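Local coordinates for protein Cap5O (Staphylococcus aureus, PDB 3OJO) that oxidises UDP-N-acetyl-mannosamine in an NAD-dependent step of capsular polysaccharide biosynthesis, at residues B[35-41]-B[74-80]; B[127-131]-B[159-163]; B[316-322]-B[349-355]. All coordinates share one frame; numbering follows the deposited sequence.

Contact 1 (B[35-41]-B[74-80]). With NAD (nicotinamide-adenine-dinucleotide), chain J.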
loop_
_atom_site.group_PDB
_atom_site.type_symbol
_atom_site.label_atom_id
_atom_site.label_comp_id
_atom_site.label_asym_id
_atom_site.label_seq_id
_atom_site.Cartn_x
_atom_site.Cartn_y
_atom_site.Cartn_z
ATOM N N VAL B 35 -20.589 8.271 36.553
ATOM C CA VAL B 35 -19.305 8.904 36.890
ATOM C C VAL B 35 -19.502 10.432 36.962
ATOM O O VAL B 35 -20.243 10.980 36.149
ATOM C CB VAL B 35 -18.179 8.493 35.907
ATOM C CG1 VAL B 35 -16.822 9.013 36.356
ATOM C CG2 VAL B 35 -18.133 6.977 35.720
ATOM N N ASP B 36 -18.880 11.102 37.962
ATOM C CA ASP B 36 -18.959 12.560 38.141
ATOM C C ASP B 36 -17.928 13.139 37.204
ATOM O O ASP B 36 -16.717 12.927 37.386
ATOM C CB ASP B 36 -18.706 12.985 39.603
ATOM C CG ASP B 36 -19.584 12.271 40.609
ATOM O OD1 ASP B 36 -20.820 12.250 40.409
ATOM O OD2 ASP B 36 -19.030 11.704 41.588
ATOM N N VAL B 37 -18.426 13.792 36.139
ATOM C CA VAL B 37 -17.613 14.299 35.050
ATOM C C VAL B 37 -17.547 15.805 35.016
ATOM O O VAL B 37 -18.572 16.486 34.985
ATOM C CB VAL B 37 -18.042 13.701 33.663
ATOM C CG1 VAL B 37 -17.067 14.084 32.561
ATOM C CG2 VAL B 37 -18.193 12.186 33.712
ATOM N N LEU B 38 -16.318 16.319 34.935
ATOM C CA LEU B 38 -16.041 17.724 34.728
ATOM C C LEU B 38 -15.493 17.855 33.298
ATOM O O LEU B 38 -14.424 17.327 32.988
ATOM C CB LEU B 38 -15.041 18.271 35.755
ATOM C CG LEU B 38 -14.926 19.808 35.921
ATOM C CD1 LEU B 38 -13.543 20.312 35.809
ATOM C CD2 LEU B 38 -16.051 20.634 35.321
ATOM N N GLY B 39 -16.257 18.520 32.442
ATOM C CA GLY B 39 -15.861 18.805 31.072
ATOM C C GLY B 39 -15.057 20.090 31.056
ATOM O O GLY B 39 -15.498 21.108 31.593
ATOM N N VAL B 40 -13.863 20.055 30.448
ATOM C CA VAL B 40 -12.978 21.201 30.357
ATOM C C VAL B 40 -12.738 21.616 28.906
ATOM O O VAL B 40 -12.278 20.799 28.100
ATOM C CB VAL B 40 -11.645 20.971 31.125
ATOM C CG1 VAL B 40 -10.661 22.121 30.904
ATOM C CG2 VAL B 40 -11.901 20.768 32.605
ATOM N N ASP B 41 -13.001 22.910 28.605
ATOM C CA ASP B 41 -12.755 23.561 27.307
ATOM C C ASP B 41 -12.352 25.026 27.482
ATOM O O ASP B 41 -12.954 25.739 28.281
ATOM C CB ASP B 41 -13.965 23.465 26.370
ATOM C CG ASP B 41 -13.572 23.480 24.920
ATOM O OD1 ASP B 41 -13.107 24.527 24.448
ATOM O OD2 ASP B 41 -13.670 22.425 24.272
ATOM N N LYS B 74 -24.447 14.929 36.933
ATOM C CA LYS B 74 -23.251 14.117 36.675
ATOM C C LYS B 74 -22.234 14.829 35.770
ATOM O O LYS B 74 -21.021 14.644 35.942
ATOM C CB LYS B 74 -23.612 12.721 36.127
ATOM C CG LYS B 74 -24.221 11.777 37.172
ATOM C CD LYS B 74 -23.325 11.510 38.388
ATOM C CE LYS B 74 -24.024 10.686 39.453
ATOM N NZ LYS B 74 -25.130 11.427 40.140
ATOM N N LEU B 75 -22.726 15.677 34.846
ATOM C CA LEU B 75 -21.846 16.428 33.956
ATOM C C LEU B 75 -21.893 17.931 34.197
ATOM O O LEU B 75 -22.897 18.594 33.912
ATOM C CB LEU B 75 -22.075 16.071 32.461
ATOM C CG LEU B 75 -21.218 16.783 31.388
ATOM C CD1 LEU B 75 -19.750 16.490 31.541
ATOM C CD2 LEU B 75 -21.655 16.400 30.012
ATOM N N LYS B 76 -20.783 18.457 34.706
ATOM C CA LYS B 76 -20.572 19.876 34.934
ATOM C C LYS B 76 -19.462 20.273 33.979
ATOM O O LYS B 76 -18.613 19.453 33.652
ATOM C CB LYS B 76 -20.167 20.181 36.393
ATOM C CG LYS B 76 -21.075 19.562 37.459
ATOM C CD LYS B 76 -22.347 20.373 37.742
ATOM C CE LYS B 76 -23.257 19.694 38.743
ATOM N NZ LYS B 76 -22.570 19.417 40.040
ATOM N N VAL B 77 -19.469 21.518 33.542
ATOM C CA VAL B 77 -18.497 22.048 32.595
ATOM C C VAL B 77 -17.741 23.219 33.221
ATOM O O VAL B 77 -18.242 23.820 34.173
ATOM C CB VAL B 77 -19.117 22.384 31.195
ATOM C CG1 VAL B 77 -19.677 21.150 30.480
ATOM C CG2 VAL B 77 -20.123 23.523 31.239
ATOM N N SER B 78 -16.538 23.533 32.695
ATOM C CA SER B 78 -15.643 24.607 33.173
ATOM C C SER B 78 -14.525 24.893 32.128
ATOM O O SER B 78 -14.292 24.082 31.227
ATOM C CB SER B 78 -15.018 24.210 34.514
ATOM O OG SER B 78 -14.297 25.270 35.117
ATOM N N THR B 79 -13.841 26.047 32.268
ATOM C CA THR B 79 -12.692 26.445 31.444
ATOM C C THR B 79 -11.398 26.046 32.175
ATOM O O THR B 79 -10.299 26.158 31.624
ATOM C CB THR B 79 -12.692 27.962 31.202
ATOM O OG1 THR B 79 -12.713 28.645 32.461
ATOM C CG2 THR B 79 -13.831 28.422 30.284
ATOM N N THR B 80 -11.556 25.557 33.418
ATOM C CA THR B 80 -10.486 25.197 34.334
ATOM C C THR B 80 -10.592 23.727 34.781
ATOM O O THR B 80 -11.680 23.287 35.163
ATOM C CB THR B 80 -10.555 26.164 35.555
ATOM O OG1 THR B 80 -10.591 27.519 35.094
ATOM C CG2 THR B 80 -9.411 25.987 36.535
HETATM P PA NAD J . -12.443 19.401 18.049
HETATM O O1A NAD J . -11.815 20.589 17.433
HETATM O O2A NAD J . -13.826 19.199 17.566
HETATM O O5B NAD J . -12.445 19.593 19.645
HETATM C C5B NAD J . -11.325 20.077 20.337
HETATM C C4B NAD J . -11.832 20.901 21.496
HETATM O O4B NAD J . -10.814 21.012 22.469
HETATM C C3B NAD J . -12.255 22.319 21.089
HETATM O O3B NAD J . -13.515 22.620 21.679
HETATM C C2B NAD J . -11.193 23.187 21.752
HETATM O O2B NAD J . -11.659 24.468 22.123
HETATM C C1B NAD J . -10.787 22.348 22.951
HETATM N N9A NAD J . -9.436 22.699 23.412
HETATM C C8A NAD J . -8.355 23.000 22.612
HETATM N N7A NAD J . -7.264 23.156 23.396
HETATM C C5A NAD J . -7.646 22.965 24.683
HETATM C C6A NAD J . -6.935 23.027 25.882
HETATM N N6A NAD J . -5.629 23.314 25.839
HETATM N N1A NAD J . -7.598 22.778 27.082
HETATM C C2A NAD J . -8.946 22.460 27.087
HETATM N N3A NAD J . -9.645 22.404 25.897
HETATM C C4A NAD J . -9.006 22.653 24.714
HETATM O O3 NAD J . -11.493 18.118 17.777
HETATM P PN NAD J . -12.008 16.599 17.832
HETATM O O1N NAD J . -12.625 16.287 16.518
HETATM O O2N NAD J . -12.763 16.374 19.089
HETATM O O5D NAD J . -10.652 15.777 17.881
HETATM C C5D NAD J . -9.592 16.151 18.722
HETATM C C4D NAD J . -8.379 15.309 18.339
HETATM O O4D NAD J . -8.664 13.930 18.514
HETATM C C3D NAD J . -8.001 15.395 16.860
HETATM O O3D NAD J . -7.345 16.578 16.445
HETATM C C2D NAD J . -7.125 14.171 16.751
HETATM O O2D NAD J . -5.959 14.386 17.503
HETATM C C1D NAD J . -7.939 13.171 17.556
HETATM N N1N NAD J . -8.800 12.438 16.600
HETATM C C2N NAD J . -10.100 12.813 16.345
HETATM C C3N NAD J . -10.858 12.102 15.402
HETATM C C7N NAD J . -12.359 12.190 15.413
HETATM O O7N NAD J . -13.089 10.982 15.312
HETATM N N7N NAD J . -12.960 13.384 15.488
HETATM C C4N NAD J . -10.274 11.037 14.701
HETATM C C5N NAD J . -8.946 10.685 14.934
HETATM C C6N NAD J . -8.221 11.413 15.880
#
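Val37 and Leu75 meet on the tight side of this pair of parallel strands, CG1 of Val37 lying 3.7 Å from CD1 of Leu75. With CG1 anti to the backbone N (chi1 -172°), the valine turns this methyl to the leucine, and the two side chains slant across each other beneath helix 23-32, whose Ser27 touches both. Leu75 also packs on Tyr66 and Val69 of helix 62-71, which suits a branched apolar residue. Next along the same face, Gly39 pairs with Val77, its lack of a side chain suiting the close approach of the two backbones. Between the strands the backbone ladder alternates regularly, with Lys76 N bonding to Val37 O (3.0 Å) and Gly39 N to Lys76 O (2.8 Å). On the other face, CD2 of Leu38 settles 3.3 Å from Lys76 O, and Val40 brings CG2 to within 3.6 Å of Thr80 O.

Packing loosens at the start of the pair and along the outer strand. Lys74 lays its CD 3.3 Å from OD1 of Asp36, but its ammonium stays beyond salt-bridge range; long, flexible Lys74 and Lys76 suit this more solvent-exposed margin, and the Lys76 chain turns its tip from the inner strand. Farther along, Ser78 OG accepts a bond from Thr80 N in an ST turn as the chain leaves the sheet.

Asp41 follows directly on the inner strand. Its OD1 accepts a bond from O2B of NAD (2.7 Å) and its OD2 one from O3B (2.6 Å), while the amides of Asn43 and Leu19 fix the same two oxygens. An acidic side chain just past the end of the second strand, gripping both adenosine ribose hydroxyls, is the hallmark of an NAD-binding Rossmann fold.

Contact 2 (B[127-131]-B[159-163]). With NAD (nicotinamide-adenine-dinucleotide), chain J; PDC (pyridine-2,6-dicarboxylic acid), chain K; PDC (pyridine-2,6-dicarboxylic acid), chain L.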
loop_
_atom_site.group_PDB
_atom_site.type_symbol
_atom_site.label_atom_id
_atom_site.label_comp_id
_atom_site.label_asym_id
_atom_site.label_seq_id
_atom_site.Cartn_x
_atom_site.Cartn_y
_atom_site.Cartn_z
ATOM N N VAL B 127 -4.503 9.910 27.135
ATOM C CA VAL B 127 -4.401 10.808 25.999
ATOM C C VAL B 127 -5.173 10.119 24.870
ATOM O O VAL B 127 -4.779 9.037 24.422
ATOM C CB VAL B 127 -2.939 11.165 25.669
ATOM C CG1 VAL B 127 -2.854 12.107 24.475
ATOM C CG2 VAL B 127 -2.261 11.801 26.876
ATOM N N GLU B 128 -6.356 10.676 24.521
ATOM C CA GLU B 128 -7.223 10.138 23.465
ATOM C C GLU B 128 -6.909 10.760 22.093
ATOM O O GLU B 128 -7.247 10.184 21.067
ATOM C CB GLU B 128 -8.699 10.333 23.810
ATOM C CG GLU B 128 -9.300 9.196 24.617
ATOM C CD GLU B 128 -10.813 9.242 24.776
ATOM O OE1 GLU B 128 -11.442 10.218 24.297
ATOM O OE2 GLU B 128 -11.370 8.306 25.396
ATOM N N SER B 129 -6.262 11.922 22.088
ATOM C CA SER B 129 -5.839 12.685 20.917
ATOM C C SER B 129 -4.776 11.924 20.125
ATOM O O SER B 129 -4.033 11.115 20.692
ATOM C CB SER B 129 -5.239 14.018 21.372
ATOM O OG SER B 129 -6.143 14.737 22.189
ATOM N N THR B 130 -4.665 12.221 18.833
ATOM C CA THR B 130 -3.661 11.585 17.988
ATOM C C THR B 130 -2.302 12.088 18.373
ATOM O O THR B 130 -2.095 13.301 18.429
ATOM C CB THR B 130 -3.988 11.789 16.511
ATOM O OG1 THR B 130 -5.254 11.161 16.284
ATOM C CG2 THR B 130 -2.927 11.182 15.590
ATOM N N ILE B 131 -1.381 11.173 18.695
ATOM C CA ILE B 131 -0.036 11.574 19.089
ATOM C C ILE B 131 1.038 10.856 18.306
ATOM O O ILE B 131 0.865 9.680 17.959
ATOM C CB ILE B 131 0.176 11.532 20.620
ATOM C CG1 ILE B 131 -0.001 10.116 21.178
ATOM C CG2 ILE B 131 -0.685 12.592 21.340
ATOM C CD1 ILE B 131 0.131 10.006 22.634
ATOM N N HIS B 159 -2.342 5.810 26.530
ATOM C CA HIS B 159 -2.701 6.366 25.243
ATOM C C HIS B 159 -3.764 5.434 24.727
ATOM O O HIS B 159 -3.496 4.253 24.515
ATOM C CB HIS B 159 -1.551 6.439 24.228
ATOM C CG HIS B 159 -1.994 6.938 22.865
ATOM N ND1 HIS B 159 -2.726 8.111 22.719
ATOM C CD2 HIS B 159 -1.787 6.408 21.633
ATOM C CE1 HIS B 159 -2.961 8.231 21.425
ATOM N NE2 HIS B 159 -2.404 7.239 20.731
ATOM N N CYS B 160 -4.988 5.930 24.606
ATOM C CA CYS B 160 -6.064 5.178 23.999
ATOM C C CYS B 160 -6.596 6.030 22.840
ATOM O O CYS B 160 -7.307 7.006 23.065
ATOM C CB CYS B 160 -7.161 4.802 24.983
ATOM S SG CYS B 160 -8.605 4.068 24.174
ATOM N N PRO B 161 -6.196 5.721 21.598
ATOM C CA PRO B 161 -6.640 6.529 20.460
ATOM C C PRO B 161 -8.141 6.479 20.223
ATOM O O PRO B 161 -8.752 5.420 20.080
ATOM C CB PRO B 161 -5.839 5.984 19.269
ATOM C CG PRO B 161 -4.855 5.061 19.826
ATOM C CD PRO B 161 -5.335 4.610 21.162
ATOM N N GLU B 162 -8.725 7.661 20.227
ATOM C CA GLU B 162 -10.151 7.804 20.049
ATOM C C GLU B 162 -10.517 8.210 18.628
ATOM O O GLU B 162 -9.961 9.164 18.072
ATOM C CB GLU B 162 -10.750 8.733 21.119
ATOM C CG GLU B 162 -12.239 8.571 21.325
ATOM C CD GLU B 162 -12.684 7.225 21.836
ATOM O OE1 GLU B 162 -13.018 7.134 23.040
ATOM O OE2 GLU B 162 -12.789 6.285 21.014
ATOM N N ARG B 163 -11.439 7.455 18.041
ATOM C CA ARG B 163 -11.909 7.684 16.689
ATOM C C ARG B 163 -13.401 7.456 16.713
ATOM O O ARG B 163 -13.849 6.348 17.022
ATOM C CB ARG B 163 -11.188 6.737 15.720
ATOM C CG ARG B 163 -11.529 6.978 14.257
ATOM C CD ARG B 163 -10.661 6.157 13.320
ATOM N NE ARG B 163 -10.707 4.724 13.622
ATOM C CZ ARG B 163 -9.714 3.872 13.391
ATOM N NH1 ARG B 163 -8.582 4.295 12.834
ATOM N NH2 ARG B 163 -9.845 2.591 13.706
HETATM P PA NAD J . -12.443 19.401 18.049
HETATM O O1A NAD J . -11.815 20.589 17.433
HETATM O O2A NAD J . -13.826 19.199 17.566
HETATM O O5B NAD J . -12.445 19.593 19.645
HETATM C C5B NAD J . -11.325 20.077 20.337
HETATM C C4B NAD J . -11.832 20.901 21.496
HETATM O O4B NAD J . -10.814 21.012 22.469
HETATM C C3B NAD J . -12.255 22.319 21.089
HETATM O O3B NAD J . -13.515 22.620 21.679
HETATM C C2B NAD J . -11.193 23.187 21.752
HETATM O O2B NAD J . -11.659 24.468 22.123
HETATM C C1B NAD J . -10.787 22.348 22.951
HETATM N N9A NAD J . -9.436 22.699 23.412
HETATM C C8A NAD J . -8.355 23.000 22.612
HETATM N N7A NAD J . -7.264 23.156 23.396
HETATM C C5A NAD J . -7.646 22.965 24.683
HETATM C C6A NAD J . -6.935 23.027 25.882
HETATM N N6A NAD J . -5.629 23.314 25.839
HETATM N N1A NAD J . -7.598 22.778 27.082
HETATM C C2A NAD J . -8.946 22.460 27.087
HETATM N N3A NAD J . -9.645 22.404 25.897
HETATM C C4A NAD J . -9.006 22.653 24.714
HETATM O O3 NAD J . -11.493 18.118 17.777
HETATM P PN NAD J . -12.008 16.599 17.832
HETATM O O1N NAD J . -12.625 16.287 16.518
HETATM O O2N NAD J . -12.763 16.374 19.089
HETATM O O5D NAD J . -10.652 15.777 17.881
HETATM C C5D NAD J . -9.592 16.151 18.722
HETATM C C4D NAD J . -8.379 15.309 18.339
HETATM O O4D NAD J . -8.664 13.930 18.514
HETATM C C3D NAD J . -8.001 15.395 16.860
HETATM O O3D NAD J . -7.345 16.578 16.445
HETATM C C2D NAD J . -7.125 14.171 16.751
HETATM O O2D NAD J . -5.959 14.386 17.503
HETATM C C1D NAD J . -7.939 13.171 17.556
HETATM N N1N NAD J . -8.800 12.438 16.600
HETATM C C2N NAD J . -10.100 12.813 16.345
HETATM C C3N NAD J . -10.858 12.102 15.402
HETATM C C7N NAD J . -12.359 12.190 15.413
HETATM O O7N NAD J . -13.089 10.982 15.312
HETATM N N7N NAD J . -12.960 13.384 15.488
HETATM C C4N NAD J . -10.274 11.037 14.701
HETATM C C5N NAD J . -8.946 10.685 14.934
HETATM C C6N NAD J . -8.221 11.413 15.880
HETATM N N1 PDC K . -13.157 6.511 10.095
HETATM C C2 PDC K . -13.109 5.324 10.732
HETATM C C3 PDC K . -13.684 5.110 12.005
HETATM C C4 PDC K . -14.379 6.167 12.576
HETATM C C5 PDC K . -14.405 7.402 11.900
HETATM C C6 PDC K . -13.783 7.538 10.656
HETATM C C7 PDC K . -12.421 4.227 10.098
HETATM O O1 PDC K . -11.922 4.476 8.984
HETATM O O2 PDC K . -12.400 3.032 10.796
HETATM C C8 PDC K . -13.817 8.823 9.958
HETATM O O3 PDC K . -14.363 9.795 10.416
HETATM O O4 PDC K . -13.221 8.939 8.794
HETATM N N1 PDC L . -9.173 4.988 8.106
HETATM C C2 PDC L . -8.959 4.244 7.015
HETATM C C3 PDC L . -7.667 3.764 6.815
HETATM C C4 PDC L . -6.684 4.162 7.759
HETATM C C5 PDC L . -7.012 4.948 8.878
HETATM C C6 PDC L . -8.315 5.332 9.014
HETATM C C7 PDC L . -10.153 3.981 6.148
HETATM O O1 PDC L . -10.065 3.289 5.151
HETATM O O2 PDC L . -11.348 4.537 6.526
HETATM C C8 PDC L . -8.879 6.128 10.118
HETATM O O3 PDC L . -8.199 6.506 11.074
HETATM O O4 PDC L . -10.198 6.416 10.059
HETATM O O HOH W 1 -7.452 10.076 18.418
#
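The imidazole of His159 is sandwiched between Ile131 and Pro161. CG1 of Ile131 stands over one face in a CH-pi contact, 3.7 Å from the ring centroid, and CD of Pro161 lies over the opposite face, toward the rim. Ile131 reaches the ring because its CG1 sits between backbone N and carbonyl carbon (chi1 62°). At the edge, Ser129 O lies in the ring plane, 3.2 Å from CE1, while ND1 donates to Val127 O (2.8 Å), which is tilted 30° from that plane. Cys160 N bonds to the same oxygen from the other face of the carbonyl, so two donors grip it. Histidine suits the place by offering flat faces for packing and an N-H at its edge.

The side chains of Glu128 and Glu162 run side by side, their carboxylate planes turned 81° apart. OE2 of Glu128 and OE1 of Glu162, 3.1 Å from each other, are both acceptors and rely on outside donors: Tyr195 OH for the former and Arg178 for the latter. Glu162 N bonds to Glu128 O (3.0 Å), and a water that donates to Glu128 O and Glu162 O also accepts from Thr130 OG1. Thr130 N donates to O2D of NAD (2.9 Å). The Arg163 guanidinium has O2 of one pyridine-dicarboxylate over a face and O3 of another at its edge.

As in Rossmann folds, loops at the C-terminal ends of parallel strands, here 124-127 and 156-159, line the nicotinamide-ribose side of the NAD pocket. Met136 of helix 135-145 touches Val127, Ile131 and His159, and helix 208-238 packs against Thr130, Ile131, His159 and Pro161.

Contact 3 (B[316-322]-B[349-355])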
loop_
_atom_site.group_PDB
_atom_site.type_symbol
_atom_site.label_atom_id
_atom_site.label_comp_id
_atom_site.label_asym_id
_atom_site.label_seq_id
_atom_site.Cartn_x
_atom_site.Cartn_y
_atom_site.Cartn_z
ATOM N N ASN B 316 -16.160 31.031 -18.453
ATOM C CA ASN B 316 -15.157 31.084 -17.389
ATOM C C ASN B 316 -15.669 30.406 -16.106
ATOM O O ASN B 316 -14.871 30.067 -15.233
ATOM C CB ASN B 316 -14.812 32.552 -17.081
ATOM C CG ASN B 316 -13.744 33.150 -17.958
ATOM O OD1 ASN B 316 -13.286 32.556 -18.948
ATOM N ND2 ASN B 316 -13.293 34.338 -17.590
ATOM N N LYS B 317 -17.008 30.238 -15.999
ATOM C CA LYS B 317 -17.681 29.691 -14.832
ATOM C C LYS B 317 -17.530 28.195 -14.580
ATOM O O LYS B 317 -17.978 27.366 -15.382
ATOM C CB LYS B 317 -19.143 30.150 -14.735
ATOM C CG LYS B 317 -19.625 30.241 -13.291
ATOM C CD LYS B 317 -21.132 30.215 -13.177
ATOM C CE LYS B 317 -21.557 30.114 -11.736
ATOM N NZ LYS B 317 -23.030 30.032 -11.603
ATOM N N VAL B 318 -16.903 27.869 -13.427
ATOM C CA VAL B 318 -16.714 26.514 -12.914
ATOM C C VAL B 318 -17.417 26.435 -11.567
ATOM O O VAL B 318 -17.123 27.239 -10.675
ATOM C CB VAL B 318 -15.236 26.012 -12.842
ATOM C CG1 VAL B 318 -14.380 26.883 -11.935
ATOM C CG2 VAL B 318 -15.168 24.548 -12.396
ATOM N N THR B 319 -18.359 25.484 -11.433
ATOM C CA THR B 319 -19.073 25.268 -10.181
ATOM C C THR B 319 -18.458 24.089 -9.431
ATOM O O THR B 319 -18.541 22.945 -9.875
ATOM C CB THR B 319 -20.585 25.108 -10.397
ATOM O OG1 THR B 319 -21.067 26.212 -11.155
ATOM C CG2 THR B 319 -21.349 25.021 -9.087
ATOM N N VAL B 320 -17.844 24.379 -8.294
ATOM C CA VAL B 320 -17.252 23.365 -7.424
ATOM C C VAL B 320 -18.393 22.717 -6.610
ATOM O O VAL B 320 -19.244 23.421 -6.058
ATOM C CB VAL B 320 -16.121 23.984 -6.549
ATOM C CG1 VAL B 320 -15.826 23.144 -5.309
ATOM C CG2 VAL B 320 -14.857 24.213 -7.369
ATOM N N PHE B 321 -18.420 21.379 -6.590
ATOM C CA PHE B 321 -19.390 20.563 -5.856
ATOM C C PHE B 321 -18.647 19.839 -4.719
ATOM O O PHE B 321 -17.966 18.843 -4.942
ATOM C CB PHE B 321 -20.078 19.569 -6.809
ATOM C CG PHE B 321 -21.366 20.027 -7.446
ATOM C CD1 PHE B 321 -22.343 19.108 -7.802
ATOM C CD2 PHE B 321 -21.591 21.371 -7.718
ATOM C CE1 PHE B 321 -23.531 19.523 -8.412
ATOM C CE2 PHE B 321 -22.788 21.789 -8.318
ATOM C CZ PHE B 321 -23.747 20.860 -8.664
ATOM N N GLY B 322 -18.748 20.391 -3.522
ATOM C CA GLY B 322 -18.080 19.874 -2.340
ATOM C C GLY B 322 -16.796 20.609 -2.021
ATOM O O GLY B 322 -15.951 20.803 -2.898
ATOM N N ASP B 349 -9.265 34.354 -15.497
ATOM C CA ASP B 349 -9.819 33.630 -16.657
ATOM C C ASP B 349 -10.729 32.462 -16.201
ATOM O O ASP B 349 -11.173 31.668 -17.031
ATOM C CB ASP B 349 -8.734 33.150 -17.674
ATOM C CG ASP B 349 -7.558 34.098 -17.931
ATOM O OD1 ASP B 349 -7.798 35.233 -18.423
ATOM O OD2 ASP B 349 -6.400 33.691 -17.671
ATOM N N ILE B 350 -10.996 32.356 -14.875
ATOM C CA ILE B 350 -11.874 31.358 -14.255
ATOM C C ILE B 350 -12.718 32.042 -13.176
ATOM O O ILE B 350 -12.169 32.646 -12.250
ATOM C CB ILE B 350 -11.138 30.095 -13.694
ATOM C CG1 ILE B 350 -10.420 29.298 -14.802
ATOM C CG2 ILE B 350 -12.121 29.178 -12.974
ATOM C CD1 ILE B 350 -9.254 28.530 -14.337
ATOM N N GLU B 351 -14.051 31.932 -13.316
ATOM C CA GLU B 351 -15.053 32.442 -12.383
ATOM C C GLU B 351 -15.563 31.232 -11.583
ATOM O O GLU B 351 -16.217 30.350 -12.129
ATOM C CB GLU B 351 -16.186 33.154 -13.145
ATOM C CG GLU B 351 -16.853 34.254 -12.345
ATOM C CD GLU B 351 -18.201 33.879 -11.759
ATOM O OE1 GLU B 351 -19.128 33.565 -12.540
ATOM O OE2 GLU B 351 -18.343 33.947 -10.516
ATOM N N VAL B 352 -15.186 31.157 -10.306
ATOM C CA VAL B 352 -15.538 30.015 -9.458
ATOM C C VAL B 352 -16.770 30.243 -8.590
ATOM O O VAL B 352 -16.995 31.349 -8.094
ATOM C CB VAL B 352 -14.329 29.441 -8.668
ATOM C CG1 VAL B 352 -13.054 29.603 -9.464
ATOM C CG2 VAL B 352 -14.196 30.091 -7.303
ATOM N N CYS B 353 -17.545 29.180 -8.389
ATOM C CA CYS B 353 -18.747 29.203 -7.579
ATOM C C CYS B 353 -18.841 27.874 -6.822
ATOM O O CYS B 353 -18.943 26.817 -7.440
ATOM C CB CYS B 353 -19.965 29.464 -8.465
ATOM S SG CYS B 353 -21.555 29.438 -7.603
ATOM N N ALA B 354 -18.750 27.925 -5.488
ATOM C CA ALA B 354 -18.812 26.728 -4.666
ATOM C C ALA B 354 -20.216 26.339 -4.257
ATOM O O ALA B 354 -20.993 27.191 -3.837
ATOM C CB ALA B 354 -17.961 26.907 -3.432
ATOM N N TYR B 355 -20.514 25.036 -4.327
ATOM C CA TYR B 355 -21.770 24.446 -3.879
ATOM C C TYR B 355 -21.491 23.288 -2.910
ATOM O O TYR B 355 -20.911 22.278 -3.304
ATOM C CB TYR B 355 -22.669 23.979 -5.054
ATOM C CG TYR B 355 -23.892 23.225 -4.571
ATOM C CD1 TYR B 355 -23.917 21.831 -4.558
ATOM C CD2 TYR B 355 -24.984 23.901 -4.029
ATOM C CE1 TYR B 355 -25.011 21.129 -4.053
ATOM C CE2 TYR B 355 -26.077 23.208 -3.507
ATOM C CZ TYR B 355 -26.096 21.821 -3.542
ATOM O OH TYR B 355 -27.171 21.132 -3.031
#
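Lys317 and Glu351, paired on neighbouring parallel strands, send their side chains side by side in the same direction. From CB of Lys317, which passes 3.9 Å from Glu351 O, the chain runs extended: CG comes 3.4 Å from Glu351 OE1, CD lies 4.0 Å from that oxygen, and CE rests 3.7 Å from CB of Cys353. NZ ends beyond salt-bridge range of Glu351 and donates instead to the carbonyls of Ala371 and Lys373. A lysine suits this spot, since its methylenes pack while its tip reaches those oxygens.

At the far end of the same face, Tyr355 turns its ring edge toward the face of Phe321, centroids 5.1 Å apart and planes at 51°. The other face is aliphatic: Val318 CG1, held between backbone N and carbonyl carbon (chi1 60°), meets Ile350 CG2 at 3.4 Å and also Val352 CG1. Beta-branched residues fit such a strand.

The pair opens and closes a beta-alpha-beta unit: helix 336-346 links the strands and packs on Val352 and Ala354, helix 368-372 touches Phe321, Cys353 and Tyr355 on the opposite face, and strand 377-380 flanks 317-321.

How the contacts relate
Contacts 1 and 3 are built alike, each joining the outermost strand of a parallel stretch of sheet to its inner neighbour, partly buried, with charged residues at the margins and aliphatic ones against helices. They belong to different domains, however, their centres about 44 Å apart: contact 1 lies in the NAD-binding part and contact 3 in the part assigned to UDP binding, away from the annotated sites. Contact 2 is the buried one. It shares its sheet with contact 1, but joins the last strand residues and the loops that follow, where a few backbone bonds are supplemented by side-chain and water-mediated ones. Contacts 1 and 2 meet different riboses of the same NAD.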